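Local coordinates for 6-phosphogluconate dehydrogenase NAD-binding (PDB 4GBJ), which probably acts as an NAD- or NADP-dependent oxidoreductase of the 6-phosphogluconate and 3-hydroxyisobutyrate dehydrogenase type, at residues E22-A27 / K150-N155; T18-I23 / E128-K133; I8-L13 / I64-L69; P122-P127 / N136-G141. One frame throughout, in Å; residues are numbered along the deposited sequence. Where two conformers were deposited one is given.

Contact 1: E22-A27 / K150-N155; sequences EILLEA and KPIVEN. With NA (sodium ion), chain E.
I152 of helix 143-153 and N155, three residues further on, meet I23, L24 and A27 of the 22-27 segment, where helix 17-26 of the Rossmann-type dinucleotide-binding domain ends. Both helices cover the sheet face that carries I8 and F10: I152 packs on I8, and L24 on F10. Along 150-155, I152 comes first. Its CG2 lies 3.6 Å from L24 CD2, the two side chains crossing at about a right angle, and the same L24 methyl also rests against the carbonyl O of I152. E154 turns away from helix 17-26, but its carbonyl O binds the sodium ion at 2.2 Å, alongside V157 O and two waters. N155 then closes the contact. Its CG lies beside its own backbone N (chi1 -69°), and ND2 donates to I152 O at 3.0 Å with an N-H...O angle of 153°. That oxygen also accepts from N155 N, and both donors reach it from the same face of its carbonyl plane, so two N-H groups of N155 grip one oxygen. An alanine here would keep CB against I23 but remove the ND2 donor to I152 O, and would probably leave a gap beside the methyl of A27. At the contact's outer side, A27 CB is 3.7 Å from N155 OD1; deeper in, I23 CG2 comes within 3.3 Å of N155 O.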
# COMPACT_ATOMS: atom_id res chain seq x y z
N GLU B 22 3.45 -31.20 5.41
CA GLU B 22 2.19 -31.90 5.73
C GLU B 22 1.26 -32.00 4.49
O GLU B 22 0.65 -33.03 4.26
CB GLU B 22 1.46 -31.18 6.87
CG GLU B 22 2.19 -31.31 8.20
CD GLU B 22 1.53 -30.65 9.39
OE1 GLU B 22 0.79 -29.66 9.20
OE2 GLU B 22 1.79 -31.09 10.53
N ILE B 23 1.19 -30.94 3.69
CA ILE B 23 0.36 -30.97 2.49
C ILE B 23 0.93 -31.94 1.43
O ILE B 23 0.15 -32.60 0.74
CB ILE B 23 0.20 -29.54 1.92
CG1 ILE B 23 -0.79 -28.77 2.77
CG2 ILE B 23 -0.24 -29.53 0.46
CD1 ILE B 23 -0.52 -27.30 2.80
N LEU B 24 2.26 -32.01 1.29
CA LEU B 24 2.85 -32.89 0.29
C LEU B 24 2.67 -34.34 0.72
O LEU B 24 2.41 -35.18 -0.14
CB LEU B 24 4.33 -32.54 0.04
CG LEU B 24 4.58 -31.13 -0.50
CD1 LEU B 24 6.09 -30.87 -0.73
CD2 LEU B 24 3.77 -30.86 -1.79
N LEU B 25 2.69 -34.63 2.02
CA LEU B 25 2.38 -35.96 2.53
C LEU B 25 0.89 -36.30 2.27
O LEU B 25 0.62 -37.34 1.66
CB LEU B 25 2.71 -36.06 4.01
CG LEU B 25 4.17 -36.08 4.33
CD1 LEU B 25 4.41 -35.79 5.81
CD2 LEU B 25 4.82 -37.44 3.91
N GLU B 26 -0.04 -35.41 2.66
CA GLU B 26 -1.48 -35.57 2.38
C GLU B 26 -1.73 -35.81 0.89
O GLU B 26 -2.59 -36.60 0.54
CB GLU B 26 -2.28 -34.31 2.78
CG GLU B 26 -2.50 -34.05 4.27
CD GLU B 26 -3.06 -32.67 4.62
OE1 GLU B 26 -3.09 -31.77 3.75
OE2 GLU B 26 -3.47 -32.49 5.79
N ALA B 27 -0.99 -35.09 -0.00
CA ALA B 27 -1.16 -35.23 -1.46
C ALA B 27 -0.51 -36.54 -2.09
O ALA B 27 -0.50 -36.67 -3.32
CB ALA B 27 -0.60 -34.01 -2.15
N LYS B 150 6.63 -27.87 -10.66
CA LYS B 150 5.40 -27.07 -10.64
C LYS B 150 4.20 -27.86 -10.16
O LYS B 150 3.45 -27.35 -9.34
CB LYS B 150 5.08 -26.43 -12.01
CG LYS B 150 3.80 -25.62 -11.98
CD LYS B 150 3.71 -24.66 -13.13
CE LYS B 150 2.35 -23.98 -13.19
NZ LYS B 150 2.20 -23.17 -14.42
N PRO B 151 4.00 -29.11 -10.61
CA PRO B 151 2.84 -29.89 -10.12
C PRO B 151 2.92 -30.19 -8.62
O PRO B 151 1.89 -30.35 -7.99
CB PRO B 151 2.86 -31.17 -10.95
CG PRO B 151 3.89 -30.98 -12.00
CD PRO B 151 4.80 -29.91 -11.57
N ILE B 152 4.14 -30.25 -8.04
CA ILE B 152 4.28 -30.49 -6.62
C ILE B 152 3.87 -29.22 -5.82
O ILE B 152 3.09 -29.33 -4.90
CB ILE B 152 5.71 -30.94 -6.23
CG1 ILE B 152 6.17 -32.19 -7.06
CG2 ILE B 152 5.76 -31.28 -4.72
CD1 ILE B 152 7.64 -32.44 -7.04
N VAL B 153 4.40 -28.06 -6.17
CA VAL B 153 4.14 -26.83 -5.40
C VAL B 153 2.69 -26.33 -5.54
O VAL B 153 2.23 -25.68 -4.63
CB VAL B 153 5.15 -25.71 -5.68
CG1 VAL B 153 6.57 -26.26 -5.56
CG2 VAL B 153 4.94 -25.03 -7.03
N GLU B 154 1.97 -26.72 -6.62
CA GLU B 154 0.55 -26.37 -6.80
C GLU B 154 -0.30 -26.89 -5.64
O GLU B 154 -1.38 -26.38 -5.42
CB GLU B 154 -0.01 -26.94 -8.12
CG GLU B 154 0.33 -26.06 -9.30
CD GLU B 154 -0.01 -26.56 -10.70
OE1 GLU B 154 -0.14 -27.79 -10.90
OE2 GLU B 154 -0.13 -25.70 -11.59
N ASN B 155 0.17 -27.91 -4.94
CA ASN B 155 -0.56 -28.49 -3.82
C ASN B 155 -0.63 -27.57 -2.62
O ASN B 155 -1.61 -27.65 -1.91
CB ASN B 155 0.06 -29.81 -3.41
CG ASN B 155 -0.17 -30.87 -4.46
OD1 ASN B 155 -1.29 -31.32 -4.66
ND2 ASN B 155 0.85 -31.23 -5.21
NA NA E . -3.13 -25.02 -5.66
O HOH W 1 -2.16 -23.99 -7.67
O HOH W 2 -3.94 -26.79 -7.53

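Contact 2: T18-I23 / E128-K133; sequences TPIAEI and EAVRAK
The helix that follows the glycine-rich turn of the Rossmann-type domain packs through P19, I20 and I23 against V130, R131 and K133, on the short helix 127-131 and in the turn after it. V130 is the apolar centre. Its CG1, anti to the backbone N (chi1 174°), faces helix 17-26 and touches three side chains at once: I20 CG1 at 3.8 Å, P19 CB and the CD1 of I23. I20 crosses V130 at about a right angle, and beneath them both residues also pack on I123 of strand 117-124. Toward solvent, R131 stretches out from CG to NE and lays its guanidinium over the proline, with P19 CB 3.9 Å above the plane and over its centre. E22 is close by, but its OE1 stays 4.4 Å from R131 NE, beyond a salt bridge, and so would probably give only a mild electrostatic pull. The chain then turns through a Schellman motif in which K133 has positive phi (57°). From there the extended lysine runs back beside helix 17-26, sliding past I23 in the opposite direction with its CE 4.1 Å from I23 CG1, and its side chain comes within about 5 Å of the sodium ion. No hydrogen bond joins the two segments, and their tightest approach is I23 CD1 to the carbonyl O of V130, 3.3 Å.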
# COMPACT_ATOMS: atom_id res chain seq x y z
N THR B 18 7.07 -27.06 8.05
CA THR B 18 6.17 -28.05 8.63
C THR B 18 4.86 -28.09 7.84
O THR B 18 4.62 -29.10 7.17
CB THR B 18 6.00 -27.83 10.13
OG1 THR B 18 7.17 -28.36 10.75
CG2 THR B 18 4.76 -28.52 10.70
N PRO B 19 4.06 -27.01 7.79
CA PRO B 19 2.80 -27.09 7.02
C PRO B 19 2.99 -27.43 5.55
O PRO B 19 2.15 -28.13 4.99
CB PRO B 19 2.16 -25.70 7.20
CG PRO B 19 3.25 -24.83 7.75
CD PRO B 19 4.15 -25.73 8.52
N ILE B 20 4.08 -26.95 4.92
CA ILE B 20 4.30 -27.30 3.51
C ILE B 20 4.47 -28.81 3.39
O ILE B 20 3.83 -29.40 2.54
CB ILE B 20 5.50 -26.55 2.89
CG1 ILE B 20 5.16 -25.07 2.74
CG2 ILE B 20 5.84 -27.14 1.51
CD1 ILE B 20 6.30 -24.19 2.54
N ALA B 21 5.30 -29.42 4.25
CA ALA B 21 5.55 -30.87 4.19
C ALA B 21 4.28 -31.68 4.49
O ALA B 21 4.06 -32.73 3.89
CB ALA B 21 6.65 -31.25 5.18
N GLU B 22 3.45 -31.20 5.41
CA GLU B 22 2.19 -31.90 5.73
C GLU B 22 1.26 -32.00 4.49
O GLU B 22 0.65 -33.03 4.26
CB GLU B 22 1.46 -31.18 6.87
CG GLU B 22 2.19 -31.31 8.20
CD GLU B 22 1.53 -30.65 9.39
OE1 GLU B 22 0.79 -29.66 9.20
OE2 GLU B 22 1.79 -31.09 10.53
N ILE B 23 1.19 -30.94 3.69
CA ILE B 23 0.36 -30.97 2.49
C ILE B 23 0.93 -31.94 1.43
O ILE B 23 0.15 -32.60 0.74
CB ILE B 23 0.20 -29.54 1.92
CG1 ILE B 23 -0.79 -28.77 2.77
CG2 ILE B 23 -0.24 -29.53 0.46
CD1 ILE B 23 -0.52 -27.30 2.80
N GLU B 128 -0.58 -19.60 8.11
CA GLU B 128 -2.02 -19.81 7.98
C GLU B 128 -2.42 -19.90 6.51
O GLU B 128 -3.25 -20.74 6.14
CB GLU B 128 -2.84 -18.69 8.66
CG GLU B 128 -2.31 -18.19 10.00
CD GLU B 128 -1.31 -17.04 9.91
OE1 GLU B 128 -0.12 -17.30 10.21
OE2 GLU B 128 -1.70 -15.93 9.49
N ALA B 129 -1.82 -19.04 5.66
CA ALA B 129 -2.10 -18.99 4.23
C ALA B 129 -1.68 -20.28 3.54
O ALA B 129 -2.27 -20.60 2.50
CB ALA B 129 -1.40 -17.79 3.57
N VAL B 130 -0.66 -21.00 4.10
CA VAL B 130 -0.17 -22.28 3.57
C VAL B 130 -1.19 -23.36 3.86
O VAL B 130 -1.50 -24.16 2.97
CB VAL B 130 1.21 -22.69 4.13
CG1 VAL B 130 1.59 -24.10 3.66
CG2 VAL B 130 2.29 -21.67 3.74
N ARG B 131 -1.69 -23.42 5.11
CA ARG B 131 -2.69 -24.42 5.50
C ARG B 131 -3.95 -24.20 4.68
O ARG B 131 -4.51 -25.17 4.19
CB ARG B 131 -2.97 -24.38 7.01
CG ARG B 131 -1.78 -24.87 7.84
CD ARG B 131 -2.08 -25.11 9.31
NE ARG B 131 -0.89 -25.62 10.01
CZ ARG B 131 0.11 -24.87 10.48
NH1 ARG B 131 0.09 -23.55 10.36
NH2 ARG B 131 1.15 -25.45 11.08
N ALA B 132 -4.32 -22.92 4.44
CA ALA B 132 -5.49 -22.58 3.63
C ALA B 132 -5.20 -22.63 2.12
O ALA B 132 -6.14 -22.50 1.34
CB ALA B 132 -6.01 -21.20 4.02
N LYS B 133 -3.93 -22.84 1.72
CA LYS B 133 -3.47 -22.93 0.32
C LYS B 133 -3.83 -21.65 -0.50
O LYS B 133 -4.00 -21.75 -1.72
CB LYS B 133 -4.03 -24.19 -0.36
CG LYS B 133 -3.62 -25.50 0.37
CD LYS B 133 -4.39 -26.70 -0.12
CE LYS B 133 -4.22 -27.88 0.80
NZ LYS B 133 -5.20 -28.96 0.50

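Contact 3: I8-L13 / I64-L69; sequences IAFLGL and IVFSVL
F10 and F66 lie side by side on one face of two neighbouring parallel Rossmann strands, their planes at 10° but slid so far apart that the rings barely overlap (centroids 5.8 Å). F10 CD1 instead rests on F66 CB at 3.7 Å, while I8 CG2 touches the F66 ring at CD2. An alanine in place of F10 would probably open a gap beside F66 CB, V68 CG1 and I20 of helix 17-26. On the opposite face, V65 CG2 touches both A9 CB and L11 CD1, 3.6 Å from the latter. Between these layers run the backbone bonds: A9 N to I64 O, F66 N to A9 O, L11 N to F66 O, the straightest at 175°, and finally V68 N to L11 O. S67 OG is hydrogen-bonded to H93 NE2. Where strand 8-11 gives out, G12 CA meets V68 O at 3.3 Å in a CA-H...O contact. Apolar packing thus covers both faces of the pair, while the backbone angles of G12 and the closeness of V68 O and L69 CD2, with which a side chain would clash, call for glycine, consistent with the first glycine of a GxGxxG dinucleotide-binding turn.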
# COMPACT_ATOMS: atom_id res chain seq x y z
N ILE B 8 11.04 -37.53 -2.19
CA ILE B 8 11.32 -36.09 -2.14
C ILE B 8 12.06 -35.74 -0.85
O ILE B 8 11.55 -36.05 0.24
CB ILE B 8 10.00 -35.24 -2.30
CG1 ILE B 8 9.48 -35.31 -3.75
CG2 ILE B 8 10.24 -33.73 -1.94
CD1 ILE B 8 8.08 -34.86 -3.89
N ALA B 9 13.25 -35.11 -0.94
CA ALA B 9 13.93 -34.67 0.29
C ALA B 9 13.38 -33.30 0.71
O ALA B 9 13.10 -32.47 -0.14
CB ALA B 9 15.44 -34.61 0.11
N PHE B 10 13.21 -33.08 2.00
CA PHE B 10 12.65 -31.85 2.53
C PHE B 10 13.50 -31.41 3.70
O PHE B 10 13.44 -32.01 4.77
CB PHE B 10 11.19 -32.05 2.95
CG PHE B 10 10.39 -30.78 2.91
CD1 PHE B 10 9.54 -30.51 1.85
CD2 PHE B 10 10.51 -29.84 3.92
CE1 PHE B 10 8.80 -29.33 1.82
CE2 PHE B 10 9.77 -28.65 3.88
CZ PHE B 10 8.91 -28.41 2.84
N LEU B 11 14.26 -30.35 3.51
CA LEU B 11 15.20 -29.84 4.49
C LEU B 11 14.73 -28.51 5.10
O LEU B 11 14.59 -27.53 4.39
CB LEU B 11 16.55 -29.67 3.81
CG LEU B 11 17.09 -30.89 3.03
CD1 LEU B 11 18.43 -30.57 2.41
CD2 LEU B 11 17.26 -32.08 3.94
N GLY B 12 14.52 -28.49 6.42
CA GLY B 12 14.08 -27.29 7.13
C GLY B 12 12.59 -27.35 7.38
O GLY B 12 11.81 -27.23 6.44
N LEU B 13 12.20 -27.53 8.65
CA LEU B 13 10.84 -27.76 9.07
C LEU B 13 10.39 -26.73 10.10
O LEU B 13 9.78 -27.08 11.12
CB LEU B 13 10.71 -29.17 9.67
CG LEU B 13 11.30 -30.32 8.84
CD1 LEU B 13 11.19 -31.63 9.60
CD2 LEU B 13 10.58 -30.46 7.52
N ILE B 64 14.52 -34.87 -6.08
CA ILE B 64 14.05 -33.53 -5.76
C ILE B 64 14.35 -33.24 -4.30
O ILE B 64 14.09 -34.07 -3.44
CB ILE B 64 12.53 -33.40 -6.02
CG1 ILE B 64 12.21 -33.53 -7.53
CG2 ILE B 64 11.97 -32.07 -5.48
CD1 ILE B 64 10.83 -34.09 -7.80
N VAL B 65 14.85 -32.04 -4.00
CA VAL B 65 15.06 -31.64 -2.61
C VAL B 65 14.44 -30.25 -2.43
O VAL B 65 14.67 -29.38 -3.24
CB VAL B 65 16.53 -31.70 -2.14
CG1 VAL B 65 17.47 -30.90 -3.07
CG2 VAL B 65 16.63 -31.17 -0.70
N PHE B 66 13.61 -30.08 -1.44
CA PHE B 66 13.07 -28.77 -1.07
C PHE B 66 13.84 -28.28 0.12
O PHE B 66 14.16 -29.10 0.97
CB PHE B 66 11.58 -28.86 -0.70
CG PHE B 66 10.62 -28.95 -1.85
CD1 PHE B 66 9.82 -27.88 -2.20
CD2 PHE B 66 10.50 -30.12 -2.59
CE1 PHE B 66 8.96 -27.95 -3.28
CE2 PHE B 66 9.62 -30.19 -3.67
CZ PHE B 66 8.87 -29.10 -4.02
N SER B 67 14.10 -26.97 0.23
CA SER B 67 14.68 -26.41 1.44
C SER B 67 13.96 -25.14 1.83
O SER B 67 13.54 -24.34 0.97
CB SER B 67 16.17 -26.14 1.30
OG SER B 67 16.46 -25.08 0.40
N VAL B 68 13.81 -24.94 3.12
CA VAL B 68 13.22 -23.70 3.61
C VAL B 68 13.93 -23.43 4.91
O VAL B 68 13.82 -24.22 5.86
CB VAL B 68 11.68 -23.68 3.68
CG1 VAL B 68 11.13 -24.74 4.59
CG2 VAL B 68 11.18 -22.30 4.09
N LEU B 69 14.82 -22.43 4.87
CA LEU B 69 15.70 -22.09 5.98
C LEU B 69 15.64 -20.60 6.25
O LEU B 69 15.02 -19.86 5.49
CB LEU B 69 17.11 -22.57 5.66
CG LEU B 69 17.21 -24.09 5.38
CD1 LEU B 69 18.53 -24.45 4.75
CD2 LEU B 69 17.07 -24.91 6.65

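Contact 4: P122-P127 / N136-G141; sequences PIFARP and NICLSG
F124 and N136 form an antiparallel hydrogen-bonded pair, F124 N donating to N136 O at 2.8 Å and N136 N returning a bond to F124 O; the next pair, I123 with I137, is non-hydrogen-bonded, and beyond it C138 N makes a weak bond to P122 O. F124 and N136 share a face. F124 CG sits beside its own backbone N (chi1 -59°), and the ring reaches C138, with CE2 3.6 Å from C138 SG and CZ near it. The sulfur stands 4.4 Å from the ring centroid and 50° off its normal, an oblique sulfur-aromatic contact. N136 O lies at the ring's edge, near its plane, 3.6 Å from F124 CD2. At the other end of the pairing, P122 CD touches C138 O, and I137 CG1 presses on P122 O at 3.3 Å. The N136 amide is held on both branches: ND2 donates to a water that in turn donates to F124 O, and OD1 accepts a weak bond from G159 N. M208 of the second subunit packs on F124 and C138. K174, the predicted catalytic lysine, bonds to I123 O and makes a cation-pi contact with F124, consistent with this join lying beside the active site. The sheet turns antiparallel where 136-139 pairs with 117-124 and continues with 159-162 parallel to 136-139, an added edge that fits the mixed sheet of this dehydrogenase family.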
# COMPACT_ATOMS: atom_id res chain seq x y z
N PRO B 122 10.89 -18.63 -3.76
CA PRO B 122 10.39 -17.94 -2.54
C PRO B 122 8.88 -17.98 -2.44
O PRO B 122 8.19 -17.86 -3.45
CB PRO B 122 10.92 -16.52 -2.70
CG PRO B 122 11.25 -16.37 -4.14
CD PRO B 122 11.68 -17.71 -4.60
N ILE B 123 8.37 -18.11 -1.21
CA ILE B 123 6.94 -18.22 -0.94
C ILE B 123 6.39 -16.93 -0.33
O ILE B 123 7.01 -16.33 0.55
CB ILE B 123 6.62 -19.48 -0.06
CG1 ILE B 123 5.09 -19.72 0.05
CG2 ILE B 123 7.27 -19.41 1.32
CD1 ILE B 123 4.73 -21.10 0.63
N PHE B 124 5.18 -16.56 -0.79
CA PHE B 124 4.45 -15.39 -0.34
C PHE B 124 3.29 -15.96 0.42
O PHE B 124 2.23 -16.21 -0.15
CB PHE B 124 3.99 -14.53 -1.54
CG PHE B 124 5.13 -14.01 -2.41
CD1 PHE B 124 5.42 -12.66 -2.46
CD2 PHE B 124 5.95 -14.90 -3.11
CE1 PHE B 124 6.42 -12.18 -3.29
CE2 PHE B 124 7.02 -14.43 -3.86
CZ PHE B 124 7.21 -13.08 -4.01
N ALA B 125 3.54 -16.31 1.67
CA ALA B 125 2.51 -16.92 2.51
C ALA B 125 2.92 -16.97 3.96
O ALA B 125 3.97 -17.50 4.26
CB ALA B 125 2.24 -18.37 2.05
N ARG B 126 2.06 -16.52 4.84
CA ARG B 126 2.25 -16.72 6.27
C ARG B 126 1.77 -18.17 6.57
O ARG B 126 0.98 -18.71 5.78
CB ARG B 126 1.48 -15.67 7.08
CG ARG B 126 1.98 -14.25 6.80
CD ARG B 126 1.50 -13.23 7.83
NE ARG B 126 0.08 -12.89 7.67
CZ ARG B 126 -0.42 -12.05 6.77
NH1 ARG B 126 0.38 -11.43 5.90
NH2 ARG B 126 -1.72 -11.82 6.72
N PRO B 127 2.21 -18.83 7.66
CA PRO B 127 1.79 -20.23 7.92
C PRO B 127 0.30 -20.55 7.76
O PRO B 127 -0.04 -21.63 7.27
CB PRO B 127 2.21 -20.44 9.37
CG PRO B 127 3.44 -19.60 9.50
CD PRO B 127 3.19 -18.37 8.66
N ASN B 136 1.11 -17.77 -2.45
CA ASN B 136 1.64 -17.75 -3.80
C ASN B 136 3.11 -18.06 -3.82
O ASN B 136 3.82 -17.78 -2.86
CB ASN B 136 1.39 -16.37 -4.42
CG ASN B 136 -0.08 -16.07 -4.61
OD1 ASN B 136 -0.71 -16.59 -5.51
ND2 ASN B 136 -0.69 -15.32 -3.72
N ILE B 137 3.60 -18.55 -4.94
CA ILE B 137 5.04 -18.80 -5.10
C ILE B 137 5.54 -18.20 -6.43
O ILE B 137 4.81 -18.18 -7.42
CB ILE B 137 5.31 -20.32 -4.98
CG1 ILE B 137 6.75 -20.61 -4.51
CG2 ILE B 137 4.98 -21.09 -6.27
CD1 ILE B 137 6.96 -22.09 -4.17
N CYS B 138 6.80 -17.77 -6.44
CA CYS B 138 7.51 -17.30 -7.64
C CYS B 138 8.58 -18.29 -7.93
O CYS B 138 9.28 -18.71 -7.01
CB CYS B 138 8.08 -15.89 -7.46
SG CYS B 138 6.82 -14.61 -7.43
N LEU B 139 8.75 -18.66 -9.19
CA LEU B 139 9.77 -19.63 -9.59
C LEU B 139 10.66 -19.04 -10.59
O LEU B 139 10.18 -18.37 -11.49
CB LEU B 139 9.16 -20.90 -10.19
CG LEU B 139 8.09 -21.62 -9.42
CD1 LEU B 139 7.56 -22.75 -10.27
CD2 LEU B 139 8.63 -22.13 -8.05
N SER B 140 11.94 -19.32 -10.50
CA SER B 140 12.91 -18.91 -11.52
C SER B 140 14.08 -19.92 -11.51
O SER B 140 14.40 -20.54 -10.48
CB SER B 140 13.36 -17.48 -11.31
OG SER B 140 14.28 -17.32 -10.24
N GLY B 141 14.66 -20.09 -12.69
CA GLY B 141 15.69 -21.09 -12.94
C GLY B 141 15.36 -21.89 -14.17
O GLY B 141 14.52 -21.47 -14.97
O HOH W 3 0.32 -14.49 -1.32

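In the fold
Contacts 1 and 2 share helix 17-26, which meets helix 143-153 in the first and helix 127-131 in the second; both are largely apolar, without hydrogen bonds between their segments, and each runs out to exposed residues. Contacts 3 and 4 belong to one sheet and are buried and bonded strand to strand, parallel in the first and antiparallel in the second. The helices lean on the strands: I152 and V153 of contact 1 pack on I64 and F66 of contact 3, while V130 of contact 2 packs on A125 of contact 4. Contact 4 alone of the four touches the second subunit and the predicted catalytic lysine; sodium binds at contact 1.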